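Long-range contacts in chitinase (Thermococcus chitonophagus, PDB 5XSX), which probably hydrolyses chitin as an endochitinase, this chain being the C-terminal piece of a longer protein and holding a bound N-acetylglucosamine chain in its largely helical domain: residues Ser138-His143 with Arg450-Thr455; Ala211-Gly216 with Ile249-Ser254; Glu422-Met427 with Lys462-Pro467. One frame throughout, in Å; residues are numbered along the deposited sequence.

Interaction 1 of 3, residues Ser138-His143 with Arg450-Thr455; sequences SYYDPH and RYDFLT
Y139 reaches across to D452 and T455 with its phenol oxygen, and the dense part of the contact lies here. Y139 OH donates to D452 OD1 at 2.7 Å, on the anti lone pair of the carboxylate, whose plane is turned 28° from the ring. T455 OG1 gives Y139 OH a weaker bond of 3.3 Å, and it and D452 OD1 both lie at the edge of the ring, near its plane. The torsion explains this reach: with CG of Y139 opposite the backbone N (chi1 -173°), the ring leaves the last turn of its helix and carries OH to the start of the other. The second carboxylate oxygen, D452 OD2, is taken by S448 N and W442 NE1, which fixes the acceptor. Shortening Y139 to an alanine would probably leave D452 OD1 without its donor and open a gap beside T455. Y451 extends the buried side, its CD1 lying 3.4 Å from Y139 O, while D141 O meets the ring near its plane.

The other end is looser and more open to solvent. R450, extended to its guanidinium, donates from NH2 to P142 O at 3.2 Å, with the donor 58° out of the carbonyl plane and so off its lone pairs. P142 meets Y451 OH loosely, P142 CA at 3.6 Å, and the exposed turn is stiffened by an Asx turn, D141 OD1 accepting from H143 N.

The contact thus joins the end of helix 136-139 to the start of helix 453-461, with L438 of helix 421-439 touching Y139, D452 and T455.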
loop_
_atom_site.group_PDB
_atom_site.type_symbol
_atom_site.label_atom_id
_atom_site.label_comp_id
_atom_site.label_asym_id
_atom_site.label_seq_id
_atom_site.Cartn_x
_atom_site.Cartn_y
_atom_site.Cartn_z
ATOM N N SER A 138 21.269 15.225 -11.826
ATOM C CA SER A 138 19.835 15.092 -11.594
ATOM C C SER A 138 19.531 14.843 -10.122
ATOM O O SER A 138 18.500 15.278 -9.611
ATOM C CB SER A 138 19.253 13.961 -12.446
ATOM O OG SER A 138 19.420 14.225 -13.827
ATOM N N TYR A 139 20.439 14.143 -9.449
ATOM C CA TYR A 139 20.273 13.801 -8.040
ATOM C C TYR A 139 20.139 15.045 -7.167
ATOM O O TYR A 139 19.231 15.139 -6.340
ATOM C CB TYR A 139 21.451 12.950 -7.563
ATOM C CG TYR A 139 21.306 12.409 -6.158
ATOM C CD1 TYR A 139 20.695 11.184 -5.925
ATOM C CD2 TYR A 139 21.791 13.117 -5.066
ATOM C CE1 TYR A 139 20.566 10.682 -4.644
ATOM C CE2 TYR A 139 21.665 12.624 -3.781
ATOM C CZ TYR A 139 21.052 11.406 -3.576
ATOM O OH TYR A 139 20.926 10.911 -2.298
ATOM N N TYR A 140 21.048 15.996 -7.354
ATOM C CA TYR A 140 21.036 17.227 -6.573
ATOM C C TYR A 140 20.364 18.371 -7.325
ATOM O O TYR A 140 20.484 19.530 -6.937
ATOM C CB TYR A 140 22.461 17.630 -6.187
ATOM C CG TYR A 140 23.105 16.729 -5.156
ATOM C CD1 TYR A 140 22.737 16.801 -3.821
ATOM C CD2 TYR A 140 24.088 15.816 -5.518
ATOM C CE1 TYR A 140 23.322 15.985 -2.872
ATOM C CE2 TYR A 140 24.681 14.995 -4.575
ATOM C CZ TYR A 140 24.293 15.084 -3.254
ATOM O OH TYR A 140 24.875 14.273 -2.307
ATOM N N ASP A 141 19.655 18.039 -8.400
ATOM C CA ASP A 141 18.983 19.045 -9.217
ATOM C C ASP A 141 17.851 19.711 -8.440
ATOM O O ASP A 141 16.875 19.057 -8.074
ATOM C CB ASP A 141 18.445 18.415 -10.503
ATOM C CG ASP A 141 18.182 19.439 -11.591
ATOM O OD1 ASP A 141 17.773 20.574 -11.265
ATOM O OD2 ASP A 141 18.389 19.108 -12.778
ATOM N N PRO A 142 17.980 21.024 -8.190
ATOM C CA PRO A 142 16.989 21.782 -7.419
ATOM C C PRO A 142 15.752 22.153 -8.234
ATOM O O PRO A 142 14.753 22.588 -7.661
ATOM C CB PRO A 142 17.761 23.037 -7.012
ATOM C CG PRO A 142 18.722 23.242 -8.129
ATOM C CD PRO A 142 19.118 21.865 -8.599
ATOM N N HIS A 143 15.823 21.985 -9.551
ATOM C CA HIS A 143 14.699 22.309 -10.422
ATOM C C HIS A 143 13.535 21.353 -10.181
ATOM O O HIS A 143 13.735 20.152 -9.997
ATOM C CB HIS A 143 15.122 22.265 -11.892
ATOM C CG HIS A 143 14.024 22.614 -12.846
ATOM N ND1 HIS A 143 13.330 23.803 -12.778
ATOM C CD2 HIS A 143 13.499 21.931 -13.891
ATOM C CE1 HIS A 143 12.425 23.838 -13.740
ATOM N NE2 HIS A 143 12.507 22.714 -14.429
ATOM N N ARG A 450 14.877 15.683 1.459
ATOM C CA ARG A 450 14.405 15.774 0.085
ATOM C C ARG A 450 15.281 14.989 -0.885
ATOM O O ARG A 450 14.775 14.244 -1.720
ATOM C CB ARG A 450 14.337 17.238 -0.358
ATOM C CG ARG A 450 14.021 17.412 -1.835
ATOM C CD ARG A 450 14.115 18.865 -2.267
ATOM N NE ARG A 450 13.930 19.009 -3.709
ATOM C CZ ARG A 450 13.997 20.164 -4.360
ATOM N NH1 ARG A 450 14.246 21.287 -3.700
ATOM N NH2 ARG A 450 13.816 20.199 -5.674
ATOM N N TYR A 451 16.595 15.153 -0.766
ATOM C CA TYR A 451 17.520 14.623 -1.763
ATOM C C TYR A 451 18.086 13.242 -1.429
ATOM O O TYR A 451 18.381 12.459 -2.332
ATOM C CB TYR A 451 18.679 15.605 -1.970
ATOM C CG TYR A 451 18.255 16.953 -2.508
ATOM C CD1 TYR A 451 18.045 17.144 -3.867
ATOM C CD2 TYR A 451 18.069 18.036 -1.659
ATOM C CE1 TYR A 451 17.656 18.374 -4.365
ATOM C CE2 TYR A 451 17.682 19.270 -2.148
ATOM C CZ TYR A 451 17.476 19.433 -3.501
ATOM O OH TYR A 451 17.091 20.658 -3.993
ATOM N N ASP A 452 18.234 12.938 -0.143
ATOM C CA ASP A 452 18.990 11.753 0.258
ATOM C C ASP A 452 18.167 10.623 0.880
ATOM O O ASP A 452 18.531 9.454 0.747
ATOM C CB ASP A 452 20.093 12.156 1.242
ATOM C CG ASP A 452 21.090 13.125 0.638
ATOM O OD1 ASP A 452 21.494 12.918 -0.525
ATOM O OD2 ASP A 452 21.467 14.098 1.326
ATOM N N PHE A 453 17.072 10.958 1.555
ATOM C CA PHE A 453 16.384 9.970 2.384
ATOM C C PHE A 453 15.728 8.835 1.596
ATOM O O PHE A 453 15.572 7.731 2.118
ATOM C CB PHE A 453 15.334 10.643 3.266
ATOM C CG PHE A 453 14.738 9.722 4.293
ATOM C CD1 PHE A 453 15.512 9.238 5.333
ATOM C CD2 PHE A 453 13.415 9.330 4.210
ATOM C CE1 PHE A 453 14.976 8.384 6.276
ATOM C CE2 PHE A 453 12.871 8.478 5.153
ATOM C CZ PHE A 453 13.652 8.003 6.185
ATOM N N LEU A 454 15.340 9.095 0.351
ATOM C CA LEU A 454 14.799 8.030 -0.487
ATOM C C LEU A 454 15.882 7.000 -0.769
ATOM O O LEU A 454 15.631 5.796 -0.744
ATOM C CB LEU A 454 14.235 8.582 -1.796
ATOM C CG LEU A 454 12.727 8.840 -1.811
ATOM C CD1 LEU A 454 12.258 9.225 -3.207
ATOM C CD2 LEU A 454 11.961 7.630 -1.295
ATOM N N THR A 455 17.090 7.487 -1.033
ATOM C CA THR A 455 18.244 6.622 -1.234
ATOM C C THR A 455 18.527 5.818 0.030
ATOM O O THR A 455 18.835 4.629 -0.032
ATOM C CB THR A 455 19.494 7.435 -1.624
ATOM O OG1 THR A 455 19.249 8.126 -2.855
ATOM C CG2 THR A 455 20.698 6.524 -1.790
#

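Interaction 2 of 3, residues Ala211-Gly216 with Ile249-Ser254; sequences AKENWG and IFQVES. With NAG (2-acetamido-2-deoxy-beta-D-glucopyranose), chain C; NAG (2-acetamido-2-deoxy-beta-D-glucopyranose), chain B; NAG (2-acetamido-2-deoxy-beta-D-glucopyranose), chain D; NAG (2-acetamido-2-deoxy-beta-D-glucopyranose), chain E.
The backbones of 211-216 and 249-254 run close at two points, E213 CA to F250 CA at 5.7 Å and G216 CA to I249 CA at 4.8 Å, without a hydrogen bond between them. The C-terminal end of helix 203-214 packs on an irregular loop, and together they line part of a sugar-binding cleft that holds a beta-1,4-linked N-acetylglucosamine chain.

Behind the sugars the contact is van der Waals. G216 CA, with no side chain in the way, rests on I249 CB at 3.7 Å, and E213 CB sits 3.5 Å from I249 O. The amides of N214 and Q251 cross at about a right angle, planes 79° apart; their nitrogens are both donors and do not bond each other, N214 ND2 being given to Q242 O instead.

Toward the ligand, E213 faces two sugars. Its chain bends at chi2 (-66°), past the aliphatic part of Q251, and brings the carboxylate to them. E213 OE1 accepts from O6 of the chain C sugar at 2.9 Å and also from H374 NE2. E213 OE2 lies 3.2 Å from O4 of the chain D sugar, the oxygen that links the chain C and chain D residues, so the carboxylate faces a glycosidic bond.

The sugars to either side of this pair are held by flanking residues. K212 NZ donates to O3 of the chain E sugar at 2.8 Å, with N174 OD1 and G372 O as further partners. On the chain B side, E253 N points at the acetamide O7 of that sugar, 2.7 Å away and nearly straight at 163°.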
loop_
_atom_site.group_PDB
_atom_site.type_symbol
_atom_site.label_atom_id
_atom_site.label_comp_id
_atom_site.label_asym_id
_atom_site.label_seq_id
_atom_site.Cartn_x
_atom_site.Cartn_y
_atom_site.Cartn_z
ATOM N N ALA A 211 -4.931 16.889 6.350
ATOM C CA ALA A 211 -5.399 18.264 6.476
ATOM C C ALA A 211 -6.920 18.314 6.592
ATOM O O ALA A 211 -7.466 19.023 7.438
ATOM C CB ALA A 211 -4.927 19.095 5.293
ATOM N N LYS A 212 -7.599 17.557 5.736
ATOM C CA LYS A 212 -9.056 17.507 5.734
ATOM C C LYS A 212 -9.600 16.806 6.976
ATOM O O LYS A 212 -10.619 17.214 7.535
ATOM C CB LYS A 212 -9.559 16.801 4.471
ATOM C CG LYS A 212 -11.047 16.485 4.477
ATOM C CD LYS A 212 -11.881 17.749 4.573
ATOM C CE LYS A 212 -13.346 17.427 4.822
ATOM N NZ LYS A 212 -14.150 18.659 5.047
ATOM N N GLU A 213 -8.911 15.757 7.408
ATOM C CA GLU A 213 -9.390 14.936 8.514
ATOM C C GLU A 213 -9.316 15.636 9.871
ATOM O O GLU A 213 -10.254 15.549 10.663
ATOM C CB GLU A 213 -8.610 13.620 8.569
ATOM C CG GLU A 213 -8.914 12.668 7.419
ATOM C CD GLU A 213 -10.343 12.150 7.439
ATOM O OE1 GLU A 213 -10.794 11.618 6.403
ATOM O OE2 GLU A 213 -11.014 12.264 8.488
ATOM N N ASN A 214 -8.212 16.325 10.142
ATOM C CA ASN A 214 -8.014 16.926 11.458
ATOM C C ASN A 214 -6.943 18.018 11.477
ATOM O O ASN A 214 -6.254 18.198 12.482
ATOM C CB ASN A 214 -7.659 15.833 12.473
ATOM C CG ASN A 214 -7.841 16.282 13.910
ATOM O OD1 ASN A 214 -8.547 17.252 14.184
ATOM N ND2 ASN A 214 -7.199 15.579 14.835
ATOM N N TRP A 215 -6.809 18.742 10.369
ATOM C CA TRP A 215 -5.831 19.828 10.254
ATOM C C TRP A 215 -4.420 19.389 10.641
ATOM O O TRP A 215 -3.645 20.180 11.178
ATOM C CB TRP A 215 -6.240 21.021 11.123
ATOM C CG TRP A 215 -7.395 21.810 10.594
ATOM C CD1 TRP A 215 -8.708 21.671 10.933
ATOM C CD2 TRP A 215 -7.338 22.875 9.637
ATOM N NE1 TRP A 215 -9.474 22.579 10.245
ATOM C CE2 TRP A 215 -8.657 23.331 9.443
ATOM C CE3 TRP A 215 -6.300 23.487 8.927
ATOM C CZ2 TRP A 215 -8.967 24.369 8.565
ATOM C CZ3 TRP A 215 -6.608 24.518 8.057
ATOM C CH2 TRP A 215 -7.931 24.948 7.884
ATOM N N GLY A 216 -4.094 18.130 10.375
ATOM C CA GLY A 216 -2.823 17.575 10.796
ATOM C C GLY A 216 -1.635 18.151 10.053
ATOM O O GLY A 216 -0.536 18.241 10.600
ATOM N N ILE A 249 -4.267 12.278 13.323
ATOM C CA ILE A 249 -4.513 13.327 12.339
ATOM C C ILE A 249 -5.067 12.777 11.027
ATOM O O ILE A 249 -5.450 13.540 10.141
ATOM C CB ILE A 249 -3.230 14.128 12.044
ATOM C CG1 ILE A 249 -2.150 13.212 11.470
ATOM C CG2 ILE A 249 -2.734 14.817 13.307
ATOM C CD1 ILE A 249 -0.865 13.932 11.130
ATOM N N PHE A 250 -5.101 11.454 10.906
ATOM C CA PHE A 250 -5.674 10.811 9.727
ATOM C C PHE A 250 -7.082 10.307 10.022
ATOM O O PHE A 250 -7.788 9.845 9.121
ATOM C CB PHE A 250 -4.789 9.657 9.253
ATOM C CG PHE A 250 -3.473 10.100 8.686
ATOM C CD1 PHE A 250 -3.386 10.565 7.385
ATOM C CD2 PHE A 250 -2.322 10.050 9.455
ATOM C CE1 PHE A 250 -2.174 10.976 6.860
ATOM C CE2 PHE A 250 -1.108 10.461 8.936
ATOM C CZ PHE A 250 -1.034 10.922 7.635
ATOM N N GLN A 251 -7.475 10.405 11.289
ATOM C CA GLN A 251 -8.787 9.960 11.747
ATOM C C GLN A 251 -9.061 8.508 11.369
ATOM O O GLN A 251 -10.121 8.186 10.835
ATOM C CB GLN A 251 -9.889 10.868 11.191
ATOM C CG GLN A 251 -9.890 12.269 11.782
ATOM C CD GLN A 251 -10.159 12.267 13.273
ATOM O OE1 GLN A 251 -10.949 11.466 13.773
ATOM N NE2 GLN A 251 -9.496 13.163 13.995
ATOM N N VAL A 252 -8.095 7.638 11.641
ATOM C CA VAL A 252 -8.267 6.209 11.408
ATOM C C VAL A 252 -9.019 5.575 12.570
ATOM O O VAL A 252 -8.497 5.486 13.682
ATOM C CB VAL A 252 -6.916 5.495 11.222
ATOM C CG1 VAL A 252 -7.119 3.991 11.125
ATOM C CG2 VAL A 252 -6.204 6.025 9.987
ATOM N N GLU A 253 -10.249 5.142 12.307
ATOM C CA GLU A 253 -11.101 4.570 13.343
ATOM C C GLU A 253 -10.527 3.265 13.878
ATOM O O GLU A 253 -9.719 2.613 13.217
ATOM C CB GLU A 253 -12.517 4.338 12.813
ATOM C CG GLU A 253 -13.278 5.614 12.494
ATOM C CD GLU A 253 -14.658 5.347 11.923
ATOM O OE1 GLU A 253 -14.928 4.195 11.521
ATOM O OE2 GLU A 253 -15.474 6.291 11.876
ATOM N N SER A 254 -10.952 2.893 15.081
ATOM C CA SER A 254 -10.462 1.685 15.731
ATOM C C SER A 254 -10.873 0.432 14.962
ATOM O O SER A 254 -10.126 -0.545 14.909
ATOM C CB SER A 254 -10.973 1.615 17.171
ATOM O OG SER A 254 -10.394 0.527 17.869
HETATM C C1 NAG C . -14.383 10.945 9.881
HETATM C C2 NAG C . -15.635 10.198 9.540
HETATM C C3 NAG C . -15.461 8.732 9.648
HETATM C C4 NAG C . -14.281 8.214 8.869
HETATM C C5 NAG C . -13.021 9.020 9.149
HETATM C C6 NAG C . -11.963 8.624 8.192
HETATM C C7 NAG C . -17.718 11.628 9.972
HETATM C C8 NAG C . -18.877 12.087 10.901
HETATM N N2 NAG C . -16.738 10.632 10.442
HETATM O O3 NAG C . -16.669 8.095 9.170
HETATM O O4 NAG C . -14.026 6.822 9.239
HETATM O O5 NAG C . -13.221 10.461 9.043
HETATM O O6 NAG C . -12.257 9.166 6.908
HETATM O O7 NAG C . -17.621 12.092 8.857
HETATM C C1 NAG B . -14.450 5.935 8.238
HETATM C C2 NAG B . -13.682 4.644 8.395
HETATM C C3 NAG B . -14.301 3.457 7.742
HETATM C C4 NAG B . -15.774 3.355 7.921
HETATM C C5 NAG B . -16.457 4.666 7.555
HETATM C C6 NAG B . -17.910 4.573 7.786
HETATM C C7 NAG B . -11.193 4.920 8.652
HETATM C C8 NAG B . -9.807 5.119 8.021
HETATM N N2 NAG B . -12.368 4.831 7.805
HETATM O O3 NAG B . -13.683 2.270 8.298
HETATM O O4 NAG B . -16.269 2.285 7.072
HETATM O O5 NAG B . -15.936 5.770 8.359
HETATM O O6 NAG B . -18.157 3.988 9.082
HETATM O O7 NAG B . -11.305 4.838 9.876
HETATM C C1 NAG D . -13.385 16.426 10.471
HETATM C C2 NAG D . -13.568 15.536 11.669
HETATM C C3 NAG D . -13.282 14.104 11.402
HETATM C C4 NAG D . -14.058 13.612 10.243
HETATM C C5 NAG D . -13.705 14.417 9.019
HETATM C C6 NAG D . -14.489 13.929 7.848
HETATM C C7 NAG D . -13.166 15.961 14.104
HETATM C C8 NAG D . -12.230 16.457 15.214
HETATM N N2 NAG D . -12.711 15.991 12.747
HETATM O O3 NAG D . -13.630 13.331 12.577
HETATM O O4 NAG D . -13.778 12.199 10.019
HETATM O O5 NAG D . -13.975 15.863 9.223
HETATM O O6 NAG D . -14.204 14.731 6.705
HETATM O O7 NAG D . -14.288 15.551 14.373
HETATM C C1 NAG E . -14.788 21.370 9.861
HETATM C C2 NAG E . -15.043 20.455 8.687
HETATM C C3 NAG E . -14.789 19.030 9.012
HETATM C C4 NAG E . -13.618 18.731 9.922
HETATM C C5 NAG E . -13.158 19.842 10.855
HETATM C C6 NAG E . -11.695 19.679 11.140
HETATM C C7 NAG E . -16.739 20.939 6.884
HETATM C C8 NAG E . -18.208 21.120 6.451
HETATM N N2 NAG E . -16.424 20.625 8.270
HETATM O O1 NAG E . -14.964 22.657 9.442
HETATM O O3 NAG E . -14.565 18.300 7.761
HETATM O O4 NAG E . -14.050 17.658 10.773
HETATM O O5 NAG E . -13.387 21.199 10.329
HETATM O O6 NAG E . -11.496 19.310 12.498
HETATM O O7 NAG E . -15.847 21.054 6.072
#

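Interaction 3 of 3, residues Glu422-Met427 with Lys462-Pro467; sequences EEWNAM and KHWPEP. With PO4 (phosphate ion), chain J.
M427 packs on H463 through CA, CB and CG (CH-pi) and on W464 through SD, the Met-aromatic contact, seating the loop after helix 453-461 against helix 421-439. The closest CA pair across the contact is M427 CA and H463 CA, 5.9 Å apart.

The first kind of interaction is CH-pi. M427 CA stands 3.8 Å from the centroid of the H463 ring and only 8° from the ring normal, so the helix backbone itself covers the imidazole face. M427 CB continues this packing, 3.6 Å from H463 CG, and M427 CG follows at 3.7 Å from H463 CD2. The ring is held in this pose from its polar side, because H463 NE2 is bonded to D430 OD2 further along the same helix.

The second kind involves sulfur. M427 CG is trans to its own amide nitrogen (chi1 178°), which sends the chain past H463 to the indole of W464. There SD lies at the ring edge, close to its plane, 4.5 Å from the centroid of the five-membered ring. W464 NE1 makes a weak hydrogen bond to M427 SD, 3.5 Å long with an N-H...S angle of 140°. Beyond the sulfur the chain bends, and the terminal methyl CE settles over the face of W424, so M427 touches three aromatic rings. W464 in turn meets W198 and F414 edge-to-face, while P465 and P467, further along the loop, reach W28 of the N-terminal beta module.

The remaining polar interaction lies beside the contact, at the edge of the W424 indole. A phosphate, probably from the crystallisation liquor, accepts a weak bond there from W424 NE1 to its O2 at 3.3 Å.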
loop_
_atom_site.group_PDB
_atom_site.type_symbol
_atom_site.label_atom_id
_atom_site.label_comp_id
_atom_site.label_asym_id
_atom_site.label_seq_id
_atom_site.Cartn_x
_atom_site.Cartn_y
_atom_site.Cartn_z
ATOM N N GLU A 422 20.617 -10.425 12.843
ATOM C CA GLU A 422 21.851 -10.261 12.087
ATOM C C GLU A 422 21.610 -9.478 10.801
ATOM O O GLU A 422 22.398 -8.606 10.437
ATOM C CB GLU A 422 22.468 -11.618 11.758
ATOM C CG GLU A 422 23.710 -11.512 10.894
ATOM C CD GLU A 422 24.228 -12.855 10.439
ATOM O OE1 GLU A 422 24.969 -12.883 9.436
ATOM O OE2 GLU A 422 23.902 -13.876 11.079
ATOM N N GLU A 423 20.516 -9.801 10.119
ATOM C CA GLU A 423 20.160 -9.129 8.874
ATOM C C GLU A 423 19.880 -7.647 9.103
ATOM O O GLU A 423 20.163 -6.813 8.243
ATOM C CB GLU A 423 18.942 -9.799 8.233
ATOM C CG GLU A 423 19.174 -11.241 7.811
ATOM C CD GLU A 423 17.924 -11.893 7.252
ATOM O OE1 GLU A 423 16.811 -11.472 7.631
ATOM O OE2 GLU A 423 18.054 -12.824 6.429
ATOM N N TRP A 424 19.325 -7.327 10.268
ATOM C CA TRP A 424 19.009 -5.945 10.609
ATOM C C TRP A 424 20.276 -5.146 10.890
ATOM O O TRP A 424 20.460 -4.053 10.356
ATOM C CB TRP A 424 18.073 -5.889 11.817
ATOM C CG TRP A 424 17.575 -4.511 12.110
ATOM C CD1 TRP A 424 18.104 -3.618 12.996
ATOM C CD2 TRP A 424 16.448 -3.862 11.512
ATOM N NE1 TRP A 424 17.374 -2.455 12.987
ATOM C CE2 TRP A 424 16.352 -2.578 12.084
ATOM C CE3 TRP A 424 15.510 -4.244 10.548
ATOM C CZ2 TRP A 424 15.356 -1.674 11.725
ATOM C CZ3 TRP A 424 14.521 -3.344 10.192
ATOM C CH2 TRP A 424 14.453 -2.075 10.779
ATOM N N ASN A 425 21.144 -5.697 11.735
ATOM C CA ASN A 425 22.422 -5.067 12.043
ATOM C C ASN A 425 23.254 -4.875 10.781
ATOM O O ASN A 425 23.956 -3.876 10.630
ATOM C CB ASN A 425 23.199 -5.897 13.066
ATOM C CG ASN A 425 22.454 -6.052 14.377
ATOM O OD1 ASN A 425 21.611 -5.226 14.726
ATOM N ND2 ASN A 425 22.763 -7.114 15.111
ATOM N N ALA A 426 23.159 -5.842 9.874
ATOM C CA ALA A 426 23.842 -5.763 8.592
ATOM C C ALA A 426 23.241 -4.657 7.734
ATOM O O ALA A 426 23.956 -3.956 7.018
ATOM C CB ALA A 426 23.770 -7.096 7.870
ATOM N N MET A 427 21.922 -4.511 7.809
ATOM C CA MET A 427 21.231 -3.455 7.082
ATOM C C MET A 427 21.634 -2.086 7.612
ATOM O O MET A 427 21.852 -1.149 6.844
ATOM C CB MET A 427 19.714 -3.626 7.186
ATOM C CG MET A 427 18.929 -2.523 6.497
ATOM S SD MET A 427 17.251 -2.338 7.131
ATOM C CE MET A 427 17.580 -1.938 8.845
ATOM N N LYS A 462 16.863 -2.934 0.665
ATOM C CA LYS A 462 17.606 -3.984 -0.028
ATOM C C LYS A 462 17.761 -5.214 0.863
ATOM O O LYS A 462 18.041 -6.312 0.381
ATOM C CB LYS A 462 18.981 -3.476 -0.465
ATOM C CG LYS A 462 18.961 -2.587 -1.698
ATOM C CD LYS A 462 18.667 -3.385 -2.958
ATOM C CE LYS A 462 18.677 -2.490 -4.188
ATOM N NZ LYS A 462 18.532 -3.270 -5.447
ATOM N N HIS A 463 17.578 -5.018 2.166
ATOM C CA HIS A 463 17.659 -6.103 3.134
ATOM C C HIS A 463 16.271 -6.521 3.610
ATOM O O HIS A 463 16.133 -7.429 4.431
ATOM C CB HIS A 463 18.519 -5.688 4.327
ATOM C CG HIS A 463 19.909 -5.278 3.953
ATOM N ND1 HIS A 463 20.992 -6.120 4.076
ATOM C CD2 HIS A 463 20.392 -4.115 3.453
ATOM C CE1 HIS A 463 22.083 -5.495 3.671
ATOM N NE2 HIS A 463 21.746 -4.277 3.288
ATOM N N TRP A 464 15.245 -5.850 3.096
ATOM C CA TRP A 464 13.866 -6.173 3.444
ATOM C C TRP A 464 13.369 -7.356 2.616
ATOM O O TRP A 464 13.728 -7.488 1.445
ATOM C CB TRP A 464 12.956 -4.958 3.240
ATOM C CG TRP A 464 13.146 -3.885 4.269
ATOM C CD1 TRP A 464 14.228 -3.709 5.081
ATOM C CD2 TRP A 464 12.219 -2.846 4.607
ATOM N NE1 TRP A 464 14.036 -2.621 5.899
ATOM C CE2 TRP A 464 12.810 -2.074 5.628
ATOM C CE3 TRP A 464 10.948 -2.494 4.144
ATOM C CZ2 TRP A 464 12.174 -0.970 6.193
ATOM C CZ3 TRP A 464 10.318 -1.398 4.706
ATOM C CH2 TRP A 464 10.932 -0.649 5.720
ATOM N N PRO A 465 12.541 -8.221 3.225
ATOM C CA PRO A 465 12.029 -9.434 2.576
ATOM C C PRO A 465 11.341 -9.163 1.240
ATOM O O PRO A 465 10.561 -8.216 1.126
ATOM C CB PRO A 465 11.023 -9.978 3.596
ATOM C CG PRO A 465 11.490 -9.452 4.901
ATOM C CD PRO A 465 12.050 -8.093 4.609
ATOM N N GLU A 466 11.640 -9.988 0.242
ATOM C CA GLU A 466 10.985 -9.894 -1.057
ATOM C C GLU A 466 9.848 -10.910 -1.159
ATOM O O GLU A 466 9.998 -12.054 -0.731
ATOM C CB GLU A 466 11.993 -10.111 -2.189
ATOM C CG GLU A 466 13.014 -8.992 -2.353
ATOM C CD GLU A 466 12.445 -7.765 -3.047
ATOM O OE1 GLU A 466 11.235 -7.750 -3.357
ATOM O OE2 GLU A 466 13.214 -6.812 -3.290
ATOM N N PRO A 467 8.698 -10.491 -1.712
ATOM C CA PRO A 467 8.428 -9.126 -2.183
ATOM C C PRO A 467 8.168 -8.158 -1.030
ATOM O O PRO A 467 7.694 -8.574 0.028
ATOM C CB PRO A 467 7.179 -9.301 -3.048
ATOM C CG PRO A 467 6.473 -10.456 -2.430
ATOM C CD PRO A 467 7.555 -11.389 -1.955
HETATM P P PO4 J . 19.460 -0.580 15.686
HETATM O O1 PO4 J . 20.013 0.512 14.803
HETATM O O2 PO4 J . 17.949 -0.533 15.660
HETATM O O3 PO4 J . 19.934 -1.923 15.183
HETATM O O4 PO4 J . 19.954 -0.366 17.097
#

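Overall arrangement
From the N terminus, the chain first builds two antiparallel four-stranded sheets, which precede all three contacts. Residues 138-143 then open the longest loop, which interaction 1 closes at 450-455, tying helix 136-139 to helix 453-461. Nested inside it, interaction 2 closes a short loop of 32 residues and joins the end of helix 203-214 to the loop before helix 254-263. Interaction 3 follows in series with interaction 2: it opens at 422-427, before interaction 1 has closed, and ends at 462-467, so interactions 1 and 3 cross. It ties helix 421-439 to the loop after helix 453-461. Nearest atoms of interactions 1 and 3 are about 7 Å apart; interaction 2 lies further off, about 14 Å from interaction 1 and 17 Å from interaction 3.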